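Local coordinates for Ras-related protein Rab-7L1 (Homo sapiens, PDB 6HH2) that acts as a Rab small GTPase that binds GTP and GDP, regulates vesicle trafficking and recruits the kinase LRRK2 to the Golgi complex, at residues L49-W54 / I59-L64; F11-V16 / E174-N179; A123-N128 / D140-F145. The protein carries 4 engineered substitutions. All coordinates share one frame; numbering follows the deposited sequence. Where two conformers were deposited one is given.

Contact 1: L49-W54 / I59-L64; sequences LKVLQW and IVRLQL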
loop_
_atom_site.group_PDB
_atom_site.type_symbol
_atom_site.label_atom_id
_atom_site.label_comp_id
_atom_site.label_asym_id
_atom_site.label_seq_id
_atom_site.Cartn_x
_atom_site.Cartn_y
_atom_site.Cartn_z
ATOM N N LEU A 49 0.173 10.354 8.291
ATOM C CA LEU A 49 -0.895 10.997 7.534
ATOM C C LEU A 49 -0.382 11.602 6.229
ATOM O O LEU A 49 0.771 12.042 6.111
ATOM C CB LEU A 49 -1.416 12.157 8.356
ATOM C CG LEU A 49 -2.810 12.114 9.007
ATOM C CD1 LEU A 49 -3.535 10.807 9.084
ATOM C CD2 LEU A 49 -2.883 12.939 10.277
ATOM N N LYS A 50 -1.287 11.687 5.253
ATOM C CA LYS A 50 -1.130 12.575 4.100
ATOM C C LYS A 50 -2.468 13.258 3.885
ATOM O O LYS A 50 -3.519 12.611 3.953
ATOM C CB LYS A 50 -0.714 11.839 2.847
ATOM C CG LYS A 50 -0.295 12.840 1.705
ATOM C CD LYS A 50 -0.140 12.025 0.492
ATOM C CE LYS A 50 0.555 12.841 -0.606
ATOM N NZ LYS A 50 1.934 13.275 -0.157
ATOM N N VAL A 51 -2.459 14.567 3.629
ATOM C CA VAL A 51 -3.710 15.286 3.470
ATOM C C VAL A 51 -3.637 16.027 2.140
ATOM O O VAL A 51 -2.635 16.685 1.854
ATOM C CB VAL A 51 -3.963 16.282 4.607
ATOM C CG1 VAL A 51 -5.353 16.926 4.484
ATOM C CG2 VAL A 51 -3.816 15.588 5.979
ATOM N N LEU A 52 -4.683 15.934 1.330
ATOM C CA LEU A 52 -4.709 16.535 0.003
ATOM C C LEU A 52 -6.019 17.280 -0.164
ATOM O O LEU A 52 -7.091 16.751 0.163
ATOM C CB LEU A 52 -4.645 15.444 -1.097
ATOM C CG LEU A 52 -3.334 14.662 -1.159
ATOM C CD1 LEU A 52 -3.518 13.443 -2.044
ATOM C CD2 LEU A 52 -2.218 15.589 -1.682
ATOM N N GLN A 53 -5.956 18.483 -0.726
ATOM C CA GLN A 53 -7.187 19.110 -1.184
ATOM C C GLN A 53 -7.715 18.286 -2.340
ATOM O O GLN A 53 -6.954 17.882 -3.231
ATOM C CB GLN A 53 -6.940 20.559 -1.650
ATOM C CG GLN A 53 -8.264 21.391 -1.738
ATOM C CD GLN A 53 -8.734 21.770 -0.370
ATOM O OE1 GLN A 53 -7.913 21.959 0.534
ATOM N NE2 GLN A 53 -10.053 21.882 -0.186
ATOM N N TRP A 54 -9.021 18.016 -2.324
ATOM C CA TRP A 54 -9.658 17.268 -3.407
ATOM C C TRP A 54 -10.501 18.163 -4.298
ATOM O O TRP A 54 -10.478 18.018 -5.513
ATOM C CB TRP A 54 -10.541 16.145 -2.824
ATOM C CG TRP A 54 -11.120 15.240 -3.899
ATOM C CD1 TRP A 54 -12.439 15.149 -4.312
ATOM C CD2 TRP A 54 -10.388 14.321 -4.692
ATOM N NE1 TRP A 54 -12.540 14.216 -5.316
ATOM C CE2 TRP A 54 -11.299 13.686 -5.552
ATOM C CE3 TRP A 54 -9.050 13.957 -4.739
ATOM C CZ2 TRP A 54 -10.887 12.715 -6.470
ATOM C CZ3 TRP A 54 -8.650 12.989 -5.648
ATOM C CH2 TRP A 54 -9.562 12.382 -6.480
ATOM N N ILE A 59 -11.525 17.594 1.374
ATOM C CA ILE A 59 -10.165 17.100 1.454
ATOM C C ILE A 59 -10.210 15.571 1.522
ATOM O O ILE A 59 -11.235 14.963 1.867
ATOM C CB ILE A 59 -9.403 17.686 2.654
ATOM C CG1 ILE A 59 -10.096 17.303 3.952
ATOM C CG2 ILE A 59 -9.208 19.215 2.528
ATOM C CD1 ILE A 59 -9.175 17.438 5.160
ATOM N N VAL A 60 -9.090 14.954 1.145
ATOM C CA VAL A 60 -8.824 13.520 1.311
ATOM C C VAL A 60 -7.716 13.379 2.339
ATOM O O VAL A 60 -6.681 14.051 2.236
ATOM C CB VAL A 60 -8.364 12.909 -0.018
ATOM C CG1 VAL A 60 -7.778 11.506 0.212
ATOM C CG2 VAL A 60 -9.558 12.846 -0.997
ATOM N N ARG A 61 -7.940 12.537 3.339
ATOM C CA ARG A 61 -6.960 12.295 4.395
ATOM C C ARG A 61 -6.622 10.806 4.350
ATOM O O ARG A 61 -7.528 9.958 4.395
ATOM C CB ARG A 61 -7.548 12.697 5.748
ATOM C CG ARG A 61 -6.655 12.377 6.944
ATOM C CD ARG A 61 -7.224 12.924 8.273
ATOM N NE ARG A 61 -7.129 14.379 8.321
ATOM C CZ ARG A 61 -8.152 15.216 8.168
ATOM N NH1 ARG A 61 -9.381 14.751 7.976
ATOM N NH2 ARG A 61 -7.944 16.527 8.234
ATOM N N LEU A 62 -5.340 10.481 4.192
ATOM C CA LEU A 62 -4.913 9.085 4.162
ATOM C C LEU A 62 -4.155 8.765 5.443
ATOM O O LEU A 62 -3.251 9.507 5.832
ATOM C CB LEU A 62 -3.942 8.819 3.030
ATOM C CG LEU A 62 -4.374 9.204 1.646
ATOM C CD1 LEU A 62 -3.252 8.742 0.695
ATOM C CD2 LEU A 62 -5.705 8.535 1.341
ATOM N N GLN A 63 -4.518 7.672 6.107
ATOM C CA GLN A 63 -3.701 7.044 7.148
ATOM C C GLN A 63 -2.904 5.933 6.495
ATOM O O GLN A 63 -3.478 4.982 5.936
ATOM C CB GLN A 63 -4.580 6.436 8.240
ATOM C CG GLN A 63 -5.446 7.433 8.975
ATOM C CD GLN A 63 -6.277 6.777 10.062
ATOM O OE1 GLN A 63 -6.286 5.534 10.161
ATOM N NE2 GLN A 63 -6.975 7.568 10.864
ATOM N N LEU A 64 -1.589 6.053 6.522
ATOM C CA LEU A 64 -0.708 5.061 5.929
ATOM C C LEU A 64 -0.193 4.150 7.065
ATOM O O LEU A 64 0.580 4.585 7.927
ATOM C CB LEU A 64 0.466 5.751 5.232
ATOM C CG LEU A 64 0.028 6.718 4.129
ATOM C CD1 LEU A 64 1.204 7.634 3.755
ATOM C CD2 LEU A 64 -0.502 5.886 2.924
#
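V51 sets CG1 anti to its backbone N (chi1 -174°), while I59 holds CG1 between its own N and carbonyl carbon (chi1 61°); the two branches meet obliquely, V51 CG1 3.9 Å from I59 CD1. The other I59 branch, CG2, lies 3.6 Å from Q53 OE1, whose amide curls back through a bend at chi2 and gives its NE2 to the carbonyl of S55. On the same face as V51, L49 runs alongside Q63, CD1 against CG, and the bent R61 chain carries its guanidinium past V51 to a salt bridge with D8. The face of K50, L52, V60 and L62 is turned to helix 165-178 and helix 23-30: L52 and L62 touch I173, and K50 reaches the ring and carbonyl of Y30. W54 and V60 run side by side, W54 CB 3.9 Å from V60 CG2. Two pairs of backbone bonds join the strands. The bond from L62 N to K50 O is 2.8 Å long and almost straight (176° at the hydrogen), its mate K50 N to L62 O being more bent; L52 and V60 exchange bonds of 2.9 Å from each N to the partner's O. Between them V51 and R61 form a non-hydrogen-bonded pair, V51 CA lying 3.4 Å from V60 O. The alternation is that of antiparallel strands; a short turn joins 48-55 and 58-66 into a beta hairpin at the edge of the Ras-like GTPase sheet.

Contact 2: F11-V16 / E174-N179; sequences FKVLVV and EKMMRN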
loop_
_atom_site.group_PDB
_atom_site.type_symbol
_atom_site.label_atom_id
_atom_site.label_comp_id
_atom_site.label_asym_id
_atom_site.label_seq_id
_atom_site.Cartn_x
_atom_site.Cartn_y
_atom_site.Cartn_z
ATOM N N PHE A 11 -9.340 7.705 4.482
ATOM C CA PHE A 11 -9.023 6.363 3.999
ATOM C C PHE A 11 -7.843 5.785 4.770
ATOM O O PHE A 11 -6.769 6.385 4.806
ATOM C CB PHE A 11 -8.699 6.352 2.490
ATOM C CG PHE A 11 -9.823 6.863 1.633
ATOM C CD1 PHE A 11 -11.073 6.222 1.612
ATOM C CD2 PHE A 11 -9.635 8.021 0.888
ATOM C CE1 PHE A 11 -12.088 6.716 0.782
ATOM C CE2 PHE A 11 -10.669 8.503 0.074
ATOM C CZ PHE A 11 -11.886 7.860 0.066
ATOM N N LYS A 12 -8.019 4.591 5.323
ATOM C CA LYS A 12 -6.929 3.850 5.962
ATOM C C LYS A 12 -6.349 2.898 4.933
ATOM O O LYS A 12 -7.077 2.079 4.340
ATOM C CB LYS A 12 -7.509 3.102 7.171
ATOM C CG LYS A 12 -6.573 2.018 7.764
ATOM C CD LYS A 12 -7.083 1.515 9.104
ATOM C CE LYS A 12 -6.094 0.408 9.564
ATOM N NZ LYS A 12 -6.520 -0.119 10.914
ATOM N N VAL A 13 -5.059 3.046 4.649
ATOM C CA VAL A 13 -4.388 2.279 3.595
ATOM C C VAL A 13 -3.334 1.407 4.276
ATOM O O VAL A 13 -2.469 1.918 5.006
ATOM C CB VAL A 13 -3.718 3.229 2.593
ATOM C CG1 VAL A 13 -2.946 2.417 1.559
ATOM C CG2 VAL A 13 -4.812 4.121 1.940
ATOM N N LEU A 14 -3.400 0.103 4.038
ATOM C CA LEU A 14 -2.404 -0.832 4.603
ATOM C C LEU A 14 -1.232 -0.959 3.655
ATOM O O LEU A 14 -1.430 -1.189 2.457
ATOM C CB LEU A 14 -3.051 -2.207 4.773
ATOM C CG LEU A 14 -4.372 -2.177 5.507
ATOM C CD1 LEU A 14 -4.924 -3.606 5.647
ATOM C CD2 LEU A 14 -4.180 -1.525 6.906
ATOM N N VAL A 15 -0.019 -0.753 4.143
ATOM C CA VAL A 15 1.197 -0.975 3.385
ATOM C C VAL A 15 1.855 -2.225 3.930
ATOM O O VAL A 15 2.354 -2.264 5.072
ATOM C CB VAL A 15 2.154 0.207 3.480
ATOM C CG1 VAL A 15 3.397 -0.066 2.640
ATOM C CG2 VAL A 15 1.404 1.498 3.030
ATOM N N VAL A 16 1.747 -3.321 3.199
ATOM C CA VAL A 16 2.143 -4.650 3.642
ATOM C C VAL A 16 3.120 -5.239 2.645
ATOM O O VAL A 16 3.252 -4.781 1.517
ATOM C CB VAL A 16 0.983 -5.627 3.906
ATOM C CG1 VAL A 16 0.039 -5.100 4.990
ATOM C CG2 VAL A 16 0.204 -5.955 2.605
ATOM N N GLU A 174 -8.013 7.688 -6.269
ATOM C CA GLU A 174 -9.183 7.903 -7.100
ATOM C C GLU A 174 -10.102 6.699 -7.055
ATOM O O GLU A 174 -11.333 6.859 -7.041
ATOM C CB GLU A 174 -8.763 8.302 -8.510
ATOM C CG GLU A 174 -7.890 9.594 -8.492
ATOM C CD GLU A 174 -7.611 10.165 -9.849
ATOM O OE1 GLU A 174 -8.251 9.682 -10.801
ATOM O OE2 GLU A 174 -6.803 11.120 -9.980
ATOM N N LYS A 175 -9.532 5.503 -6.927
ATOM C CA LYS A 175 -10.381 4.313 -6.801
ATOM C C LYS A 175 -11.101 4.281 -5.455
ATOM O O LYS A 175 -12.265 3.870 -5.373
ATOM C CB LYS A 175 -9.523 3.054 -6.982
ATOM C CG LYS A 175 -10.309 1.730 -6.754
ATOM C CD LYS A 175 -11.317 1.519 -7.873
ATOM C CE LYS A 175 -10.648 0.871 -9.072
ATOM N NZ LYS A 175 -11.717 0.566 -10.067
ATOM N N MET A 176 -10.407 4.641 -4.379
ATOM C CA MET A 176 -11.060 4.672 -3.070
ATOM C C MET A 176 -12.178 5.705 -3.045
ATOM O O MET A 176 -13.225 5.481 -2.430
ATOM C CB MET A 176 -10.042 4.973 -1.971
ATOM C CG MET A 176 -9.024 3.803 -1.762
ATOM S SD MET A 176 -7.991 4.045 -0.321
ATOM C CE MET A 176 -7.010 5.525 -0.790
ATOM N N MET A 177 -11.989 6.839 -3.737
ATOM C CA MET A 177 -13.076 7.815 -3.842
ATOM C C MET A 177 -14.265 7.248 -4.618
ATOM O O MET A 177 -15.426 7.430 -4.222
ATOM C CB MET A 177 -12.562 9.106 -4.491
ATOM C CG MET A 177 -11.629 9.906 -3.570
ATOM S SD MET A 177 -12.528 10.638 -2.198
ATOM C CE MET A 177 -13.392 11.988 -3.013
ATOM N N ARG A 178 -13.996 6.529 -5.703
ATOM C CA ARG A 178 -15.066 5.915 -6.479
ATOM C C ARG A 178 -15.817 4.884 -5.651
ATOM O O ARG A 178 -17.034 4.744 -5.766
ATOM C CB ARG A 178 -14.490 5.278 -7.740
ATOM C CG ARG A 178 -15.583 4.849 -8.719
ATOM C CD ARG A 178 -15.029 4.294 -10.023
ATOM N NE ARG A 178 -16.126 3.831 -10.883
ATOM C CZ ARG A 178 -15.967 3.369 -12.127
ATOM N NH1 ARG A 178 -14.744 3.311 -12.665
ATOM N NH2 ARG A 178 -17.023 2.962 -12.820
ATOM N N ASN A 179 -15.106 4.152 -4.800
ATOM C CA ASN A 179 -15.759 3.146 -3.977
ATOM C C ASN A 179 -16.486 3.736 -2.778
ATOM O O ASN A 179 -17.156 2.982 -2.069
ATOM C CB ASN A 179 -14.708 2.175 -3.437
ATOM C CG ASN A 179 -14.172 1.229 -4.487
ATOM O OD1 ASN A 179 -14.767 1.083 -5.558
ATOM N ND2 ASN A 179 -13.077 0.531 -4.167
#
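F11 and M176 carry the packing of the C-terminal helix 165-178 onto strand 8-17, a central strand of the Ras-like alpha/beta fold. Across these segments the joint is made by side-chain packing, without hydrogen bonds. Its CH-pi component is well centred: M176 CB sits over one face of the F11 ring, 3.8 Å from the centroid and only 7° off the normal. Two Met-aromatic contacts reach the same ring from different directions. M176 SD lies on the same side of the ring as its CB, oblique to the normal and displaced toward F11 CB, from which it is 3.7 Å away as the two side chains slide past each other in opposite senses. M177 SD instead lies in the ring plane at the edge, 3.6 Å from both F11 CE2 and F11 CZ; a bend at chi2 (-70°) brings the sulfur to the edge, and the side chain crosses the phenyl group at about a right angle. Apolar contact continues past the ring. The M176 chain runs extended through chi2 (-171°) before a bend at chi3 turns its methyl inward. V60 and L62 of strand 58-66 and A86 of strand 86-92 add to the same layer, placing the methionines over three adjacent strands of the sheet. The polar element is the carbonyl of M176, which accepts a hydrogen bond from S180 OG of the C-terminal residue. The methyl provides the inner end of the packing, with M176 CE 3.8 Å from V13 CG2.

Contact 3: A123-N128 / D140-F145; sequences ALLLAN and DQIDRF. Engineered in segment 123-128: A123 (natural residue Cys). With GDP (guanosine-5'-diphosphate), chain B.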
loop_
_atom_site.group_PDB
_atom_site.type_symbol
_atom_site.label_atom_id
_atom_site.label_comp_id
_atom_site.label_asym_id
_atom_site.label_seq_id
_atom_site.Cartn_x
_atom_site.Cartn_y
_atom_site.Cartn_z
ATOM N N ALA A 123 -6.550 -3.750 -3.956
ATOM C CA ALA A 123 -5.204 -4.187 -3.626
ATOM C C ALA A 123 -4.291 -3.872 -4.800
ATOM O O ALA A 123 -4.545 -4.332 -5.935
ATOM C CB ALA A 123 -5.172 -5.681 -3.331
ATOM N N LEU A 124 -3.298 -3.003 -4.555
ATOM C CA LEU A 124 -2.351 -2.533 -5.565
ATOM C C LEU A 124 -1.019 -3.218 -5.299
ATOM O O LEU A 124 -0.479 -3.116 -4.188
ATOM C CB LEU A 124 -2.206 -1.019 -5.440
ATOM C CG LEU A 124 -1.101 -0.449 -6.294
ATOM C CD1 LEU A 124 -1.331 -0.729 -7.835
ATOM C CD2 LEU A 124 -1.024 1.056 -6.029
ATOM N N LEU A 125 -0.543 -4.005 -6.247
ATOM C CA LEU A 125 0.724 -4.714 -6.133
ATOM C C LEU A 125 1.855 -3.830 -6.674
ATOM O O LEU A 125 1.792 -3.413 -7.834
ATOM C CB LEU A 125 0.609 -6.021 -6.897
ATOM C CG LEU A 125 1.871 -6.910 -6.911
ATOM C CD1 LEU A 125 2.138 -7.503 -5.511
ATOM C CD2 LEU A 125 1.700 -8.084 -7.939
ATOM N N LEU A 126 2.846 -3.509 -5.829
ATOM C CA LEU A 126 3.978 -2.687 -6.241
ATOM C C LEU A 126 5.231 -3.553 -6.368
ATOM O O LEU A 126 5.708 -4.124 -5.368
ATOM C CB LEU A 126 4.245 -1.543 -5.272
ATOM C CG LEU A 126 3.108 -0.529 -5.088
ATOM C CD1 LEU A 126 3.645 0.634 -4.303
ATOM C CD2 LEU A 126 2.599 0.005 -6.426
ATOM N N ALA A 127 5.750 -3.632 -7.585
ATOM C CA ALA A 127 7.008 -4.319 -7.890
ATOM C C ALA A 127 8.096 -3.286 -7.655
ATOM O O ALA A 127 8.511 -2.557 -8.579
ATOM C CB ALA A 127 6.964 -4.789 -9.352
ATOM N N ASN A 128 8.552 -3.234 -6.410
ATOM C CA ASN A 128 9.463 -2.163 -5.996
ATOM C C ASN A 128 10.919 -2.550 -6.247
ATOM O O ASN A 128 11.246 -3.711 -6.497
ATOM C CB ASN A 128 9.222 -1.768 -4.515
ATOM C CG ASN A 128 9.925 -0.464 -4.156
ATOM O OD1 ASN A 128 9.878 0.493 -4.917
ATOM N ND2 ASN A 128 10.604 -0.437 -2.994
ATOM N N ASP A 140 5.842 -10.259 -17.515
ATOM C CA ASP A 140 4.732 -11.145 -17.863
ATOM C C ASP A 140 4.350 -12.032 -16.686
ATOM O O ASP A 140 3.162 -12.254 -16.429
ATOM C CB ASP A 140 5.049 -11.981 -19.106
ATOM C CG ASP A 140 4.955 -11.170 -20.418
ATOM O OD1 ASP A 140 4.438 -10.019 -20.406
ATOM O OD2 ASP A 140 5.404 -11.684 -21.466
ATOM N N GLN A 141 5.409 -12.508 -16.050
ATOM C CA GLN A 141 5.068 -13.283 -14.717
ATOM C C GLN A 141 4.267 -12.398 -13.658
ATOM O O GLN A 141 3.314 -12.842 -12.978
ATOM C CB GLN A 141 6.384 -13.739 -14.063
ATOM C CG GLN A 141 6.938 -15.103 -14.522
ATOM C CD GLN A 141 8.297 -15.386 -13.871
ATOM O OE1 GLN A 141 8.947 -14.467 -13.353
ATOM N NE2 GLN A 141 8.718 -16.660 -13.874
ATOM N N ILE A 142 4.690 -11.165 -13.521
ATOM C CA ILE A 142 3.965 -10.324 -12.568
ATOM C C ILE A 142 2.517 -10.140 -12.986
ATOM O O ILE A 142 1.599 -10.204 -12.154
ATOM C CB ILE A 142 4.670 -8.978 -12.399
ATOM C CG1 ILE A 142 6.089 -9.195 -11.857
ATOM C CG2 ILE A 142 3.898 -8.125 -11.409
ATOM C CD1 ILE A 142 6.930 -7.934 -11.943
ATOM N N ASP A 143 2.292 -9.856 -14.254
ATOM C CA ASP A 143 0.923 -9.639 -14.718
ATOM C C ASP A 143 0.065 -10.875 -14.543
ATOM O O ASP A 143 -1.087 -10.772 -14.116
ATOM C CB ASP A 143 0.900 -9.164 -16.176
ATOM C CG ASP A 143 -0.498 -8.688 -16.613
ATOM O OD1 ASP A 143 -0.923 -7.654 -16.033
ATOM O OD2 ASP A 143 -1.124 -9.373 -17.456
ATOM N N ARG A 144 0.571 -12.053 -14.914
ATOM C CA ARG A 144 -0.217 -13.272 -14.714
ATOM C C ARG A 144 -0.514 -13.490 -13.232
ATOM O O ARG A 144 -1.632 -13.869 -12.864
ATOM C CB ARG A 144 0.551 -14.470 -15.263
ATOM C CG ARG A 144 0.571 -14.534 -16.795
ATOM C CD ARG A 144 0.963 -15.921 -17.303
ATOM N NE ARG A 144 2.298 -16.320 -16.840
ATOM C CZ ARG A 144 3.430 -15.920 -17.424
ATOM N NH1 ARG A 144 3.385 -15.092 -18.468
ATOM N NH2 ARG A 144 4.605 -16.330 -16.950
ATOM N N PHE A 145 0.475 -13.226 -12.383
ATOM C CA PHE A 145 0.290 -13.382 -10.944
ATOM C C PHE A 145 -0.737 -12.392 -10.414
ATOM O O PHE A 145 -1.606 -12.745 -9.608
ATOM C CB PHE A 145 1.666 -13.174 -10.284
ATOM C CG PHE A 145 1.677 -13.149 -8.795
ATOM C CD1 PHE A 145 1.427 -11.960 -8.133
ATOM C CD2 PHE A 145 2.058 -14.287 -8.087
ATOM C CE1 PHE A 145 1.513 -11.866 -6.756
ATOM C CE2 PHE A 145 2.169 -14.201 -6.664
ATOM C CZ PHE A 145 1.867 -12.976 -6.031
HETATM P PB GDP B . 10.842 -2.388 4.835
HETATM O O1B GDP B . 9.869 -3.006 3.902
HETATM O O2B GDP B . 11.628 -3.371 5.637
HETATM O O3B GDP B . 10.249 -1.280 5.682
HETATM O O3A GDP B . 11.960 -1.720 3.836
HETATM P PA GDP B . 12.750 -0.348 4.003
HETATM O O1A GDP B . 11.905 0.838 3.612
HETATM O O2A GDP B . 13.385 -0.325 5.386
HETATM O "O5'" GDP B . 13.893 -0.495 2.903
HETATM C "C5'" GDP B . 14.863 -1.529 2.974
HETATM C "C4'" GDP B . 16.099 -1.116 2.182
HETATM O "O4'" GDP B . 15.727 -1.050 0.765
HETATM C "C3'" GDP B . 16.529 0.288 2.554
HETATM O "O3'" GDP B . 17.964 0.284 2.473
HETATM C "C2'" GDP B . 15.941 1.157 1.459
HETATM O "O2'" GDP B . 16.752 2.305 1.248
HETATM C "C1'" GDP B . 16.039 0.225 0.284
HETATM N N9 GDP B . 15.049 0.540 -0.753
HETATM C C8 GDP B . 13.732 0.829 -0.548
HETATM N N7 GDP B . 13.104 1.040 -1.750
HETATM C C5 GDP B . 14.047 0.867 -2.707
HETATM C C6 GDP B . 14.076 0.953 -4.165
HETATM O O6 GDP B . 13.060 1.266 -4.812
HETATM N N1 GDP B . 15.249 0.684 -4.752
HETATM C C2 GDP B . 16.399 0.383 -4.130
HETATM N N2 GDP B . 17.572 0.161 -4.841
HETATM N N3 GDP B . 16.439 0.329 -2.776
HETATM C C4 GDP B . 15.306 0.554 -2.077
#
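Strand 123-128 packs on helix 139-148 through L125 and A127, whose side chains point toward I142 and F145; this is the strand-to-helix packing of the beta-alpha-beta unit completed by strand 153-156. One leucine methyl does most of the touching: L125 CD2 lies at the edge of the F145 ring, near its plane, 3.9 Å from F145 CD1. The two side chains cross at about a right angle. The same CD2 also meets I142 CG2 at 4.1 Å, so it fills the corner made by the isoleucine branch and the phenyl edge. Two residues along the strand, A127 CB faces I142 CD1, again at 4.1 Å. Both branches of I142 are thus in use: CG2, anti to the backbone N, serves L125, while the longer arm carries CD1 to A127.

Outside this layer, W154 of strand 153-156 packs on L125 and I142, and F91 of strand 86-92 on L125 and A127. F145 meets F99 ring to ring, their planes at about 35°, and also touches S102 and Q103 of helix 96-112. D143 gives the helix polar ties, accepting the W154 NE1 hydrogen bond with one carboxylate oxygen and forming a salt bridge to K147 with the other.

The strand ends at the nucleotide. A127 is the centre of an inverse gamma turn, and the next residue, N128, belongs to the GDP pocket. Its OD1 receives a hydrogen bond from the backbone N of V159 and is hydrogen-bonded to T157 OG1, while ND2 donates to the V21 carbonyl; these partners probably fix the amide beside the guanine. N128 ND2 lies 3.2 Å from GDP N7.

Overall arrangement
All three contacts share one mixed six-stranded sheet but sample different depths. Contact 1 is partly exposed and lies at an outer edge; contacts 2 and 3 are buried helix-on-strand layers. Backbone hydrogen bonding dominates the hairpin, whereas the helix contacts rely on side chains: sulfur and aromatic groups in contact 2, aliphatic branches and a phenyl edge in contact 3. Contacts 1 and 2 adjoin, for strands 58-66 and 8-17 are neighbours and Q63 O probably accepts a hydrogen bond from V13 N at 2.8 Å; W54 also packs on M177. Contact 3 lies across the chain's centre from contact 1, their centres about 26 Å apart, and its strand carries N128 to GDP.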